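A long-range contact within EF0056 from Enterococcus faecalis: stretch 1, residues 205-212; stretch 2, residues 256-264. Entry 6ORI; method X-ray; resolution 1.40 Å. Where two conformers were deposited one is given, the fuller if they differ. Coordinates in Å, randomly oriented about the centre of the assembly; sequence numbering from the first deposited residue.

Stretch 1 (205-212) ENNSDQFK
Stretch 2 (256-264) TSAKGTPWY

Stretch 1 is mostly loop. Asn 206 is extended (phi/psi -84/124), Asn 207 takes a left-handed conformation (53/44) and opens a type I beta turn through Gln 210, closed by a weak hydrogen bond from Gln 210 N to Asn 207 O at 3.4 Å; Phe 211 and Lys 212 then enter a strand. Stretch 2 arrives as the end of a helix. Ala 258 is the first residue to leave helical angles (-65/138), Lys 259 stays extended (-120/159), and Gly 260 turns to positive phi (70/32). The register runs antiparallel in order: CA of Asn 206 lies 5.5 Å from CA of Lys 259, and CA of Asn 207 lies 6.5 Å from CA of Ala 258.

The organising side chain is Asn 207 (chi1 -51°, chi2 104°), whose amide reads the backbone where the helix ends. Asn 207 ND2 donates to Ser 257 O at 2.9 Å, while Asn 207 OD1 accepts from Lys 259 N, also at 2.9 Å and nearly linear at 168°. One planar group thus satisfies a carbonyl and an NH on opposite flanks of Ala 258. Asn 207 OD1 also sits 3.3 Å from Trp 263 CZ2, near the plane of the indole at its edge.

Trp 263 (chi1 -71°, chi2 5°) braces its own loop, since Trp 263 NE1 donates to Lys 259 O at 2.8 Å. Beyond Asn 207, its edge meets Phe 211 (chi1 -67°, chi2 -80°), with Trp 263 CZ3 4.1 Å from Phe 211 CE2, an apolar contact between buried rings.

Asn 206 (chi1 -64°) packs its CB 3.4 Å from Lys 259 O and its ND2 3.5 Å from Gly 260 CA. An ideal CB on Gly 260 would fall 2.2 Å from Asn 206 ND2, so closeness and positive phi both suit glycine. Lys 259 starts toward stretch 1, but its end leads away.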

# COMPACT_ATOMS: atom_id res chain seq x y z
N GLU A 205 13.39 1.37 19.45
CA GLU A 205 12.57 1.39 20.67
C GLU A 205 11.78 2.71 20.83
O GLU A 205 11.03 2.89 21.77
CB GLU A 205 13.46 1.15 21.89
CG GLU A 205 14.09 -0.22 21.85
CD GLU A 205 15.04 -0.48 22.98
OE1 GLU A 205 16.16 -1.00 22.74
OE2 GLU A 205 14.66 -0.18 24.13
N ASN A 206 11.97 3.63 19.91
CA ASN A 206 11.25 4.90 19.95
C ASN A 206 9.86 4.81 19.33
O ASN A 206 9.72 4.39 18.18
CB ASN A 206 12.08 5.95 19.22
CG ASN A 206 13.38 6.21 19.91
OD1 ASN A 206 13.42 6.41 21.12
ND2 ASN A 206 14.46 6.17 19.16
N ASN A 207 8.85 5.18 20.10
CA ASN A 207 7.48 5.30 19.59
C ASN A 207 7.04 4.02 18.90
O ASN A 207 6.41 4.07 17.83
CB ASN A 207 7.41 6.48 18.63
CG ASN A 207 7.99 7.75 19.25
OD1 ASN A 207 9.10 8.16 18.93
ND2 ASN A 207 7.26 8.34 20.19
N SER A 208 7.33 2.89 19.53
CA SER A 208 7.13 1.60 18.88
C SER A 208 5.67 1.12 18.84
O SER A 208 5.40 0.10 18.21
CB SER A 208 7.95 0.55 19.59
OG SER A 208 7.54 0.51 20.94
N ASP A 209 4.76 1.86 19.49
CA ASP A 209 3.34 1.53 19.51
C ASP A 209 2.49 2.61 18.85
O ASP A 209 1.27 2.67 19.08
CB ASP A 209 2.87 1.34 20.96
CG ASP A 209 3.10 2.56 21.83
OD1 ASP A 209 3.75 3.53 21.38
OD2 ASP A 209 2.61 2.54 22.99
N GLN A 210 3.10 3.45 18.00
CA GLN A 210 2.38 4.56 17.40
C GLN A 210 1.84 4.29 15.99
O GLN A 210 0.87 4.93 15.56
CB GLN A 210 3.24 5.82 17.41
CG GLN A 210 3.54 6.30 18.81
CD GLN A 210 2.28 6.59 19.57
OE1 GLN A 210 1.45 7.39 19.12
NE2 GLN A 210 2.08 5.90 20.68
N PHE A 211 2.46 3.35 15.29
CA PHE A 211 2.02 2.99 13.95
C PHE A 211 1.56 1.56 13.89
O PHE A 211 2.12 0.69 14.57
CB PHE A 211 3.13 3.26 12.95
CG PHE A 211 3.41 4.71 12.81
CD1 PHE A 211 2.61 5.50 12.03
CD2 PHE A 211 4.45 5.31 13.50
CE1 PHE A 211 2.84 6.85 11.91
CE2 PHE A 211 4.67 6.65 13.39
CZ PHE A 211 3.85 7.43 12.60
N LYS A 212 0.52 1.32 13.10
CA LYS A 212 -0.05 0.02 12.90
C LYS A 212 0.43 -0.67 11.63
O LYS A 212 0.57 -1.88 11.59
CB LYS A 212 -1.57 0.15 12.91
CG LYS A 212 -2.28 -1.19 13.01
CD LYS A 212 -3.77 -1.10 12.82
CE LYS A 212 -4.44 -0.33 13.92
NZ LYS A 212 -4.29 -0.91 15.28
N THR A 256 5.11 16.65 19.39
CA THR A 256 5.01 16.49 20.84
C THR A 256 5.70 15.23 21.37
O THR A 256 6.26 15.24 22.46
CB THR A 256 3.57 16.52 21.35
OG1 THR A 256 2.88 15.36 20.90
CG2 THR A 256 2.86 17.75 20.86
N SER A 257 5.70 14.15 20.59
CA SER A 257 5.98 12.83 21.13
C SER A 257 7.15 12.06 20.53
O SER A 257 7.61 11.09 21.12
CB SER A 257 4.72 11.97 21.01
OG SER A 257 3.63 12.58 21.67
N ALA A 258 7.64 12.43 19.35
CA ALA A 258 8.69 11.63 18.75
C ALA A 258 9.97 11.66 19.57
O ALA A 258 10.36 12.71 20.06
CB ALA A 258 8.99 12.10 17.34
N LYS A 259 10.59 10.50 19.71
CA LYS A 259 11.88 10.34 20.38
C LYS A 259 12.89 9.78 19.39
O LYS A 259 12.52 9.18 18.38
CB LYS A 259 11.73 9.40 21.58
CG LYS A 259 10.67 9.87 22.61
CD LYS A 259 10.97 11.23 23.19
CE LYS A 259 12.23 11.23 24.04
NZ LYS A 259 12.12 10.31 25.22
N GLY A 260 14.17 9.95 19.66
CA GLY A 260 15.19 9.54 18.71
C GLY A 260 15.20 10.44 17.49
O GLY A 260 15.52 10.01 16.39
N THR A 261 14.86 11.70 17.70
CA THR A 261 14.78 12.70 16.66
C THR A 261 16.15 13.28 16.31
O THR A 261 17.08 13.24 17.12
CB THR A 261 13.84 13.82 17.11
OG1 THR A 261 14.20 14.23 18.44
CG2 THR A 261 12.39 13.34 17.10
N PRO A 262 16.29 13.84 15.10
CA PRO A 262 15.25 13.86 14.08
C PRO A 262 15.13 12.53 13.36
O PRO A 262 16.09 11.81 13.12
CB PRO A 262 15.73 14.97 13.14
CG PRO A 262 17.23 14.88 13.22
CD PRO A 262 17.53 14.52 14.66
N TRP A 263 13.90 12.22 13.00
CA TRP A 263 13.66 11.03 12.20
C TRP A 263 14.04 11.28 10.75
O TRP A 263 14.14 12.42 10.30
CB TRP A 263 12.20 10.62 12.24
CG TRP A 263 11.72 10.04 13.55
CD1 TRP A 263 12.42 9.93 14.72
CD2 TRP A 263 10.43 9.51 13.79
NE1 TRP A 263 11.62 9.35 15.69
CE2 TRP A 263 10.39 9.10 15.13
CE3 TRP A 263 9.29 9.35 13.00
CZ2 TRP A 263 9.25 8.52 15.69
CZ3 TRP A 263 8.16 8.79 13.55
CH2 TRP A 263 8.16 8.38 14.90
N TYR A 264 14.23 10.17 10.03
CA TYR A 264 14.51 10.18 8.60
C TYR A 264 13.40 9.51 7.84
O TYR A 264 12.86 8.48 8.29
CB TYR A 264 15.82 9.46 8.29
CG TYR A 264 17.04 10.24 8.71
CD1 TYR A 264 17.28 10.52 10.05
CD2 TYR A 264 17.93 10.74 7.77
CE1 TYR A 264 18.41 11.24 10.45
CE2 TYR A 264 19.07 11.45 8.17
CZ TYR A 264 19.28 11.70 9.51
OH TYR A 264 20.40 12.43 9.91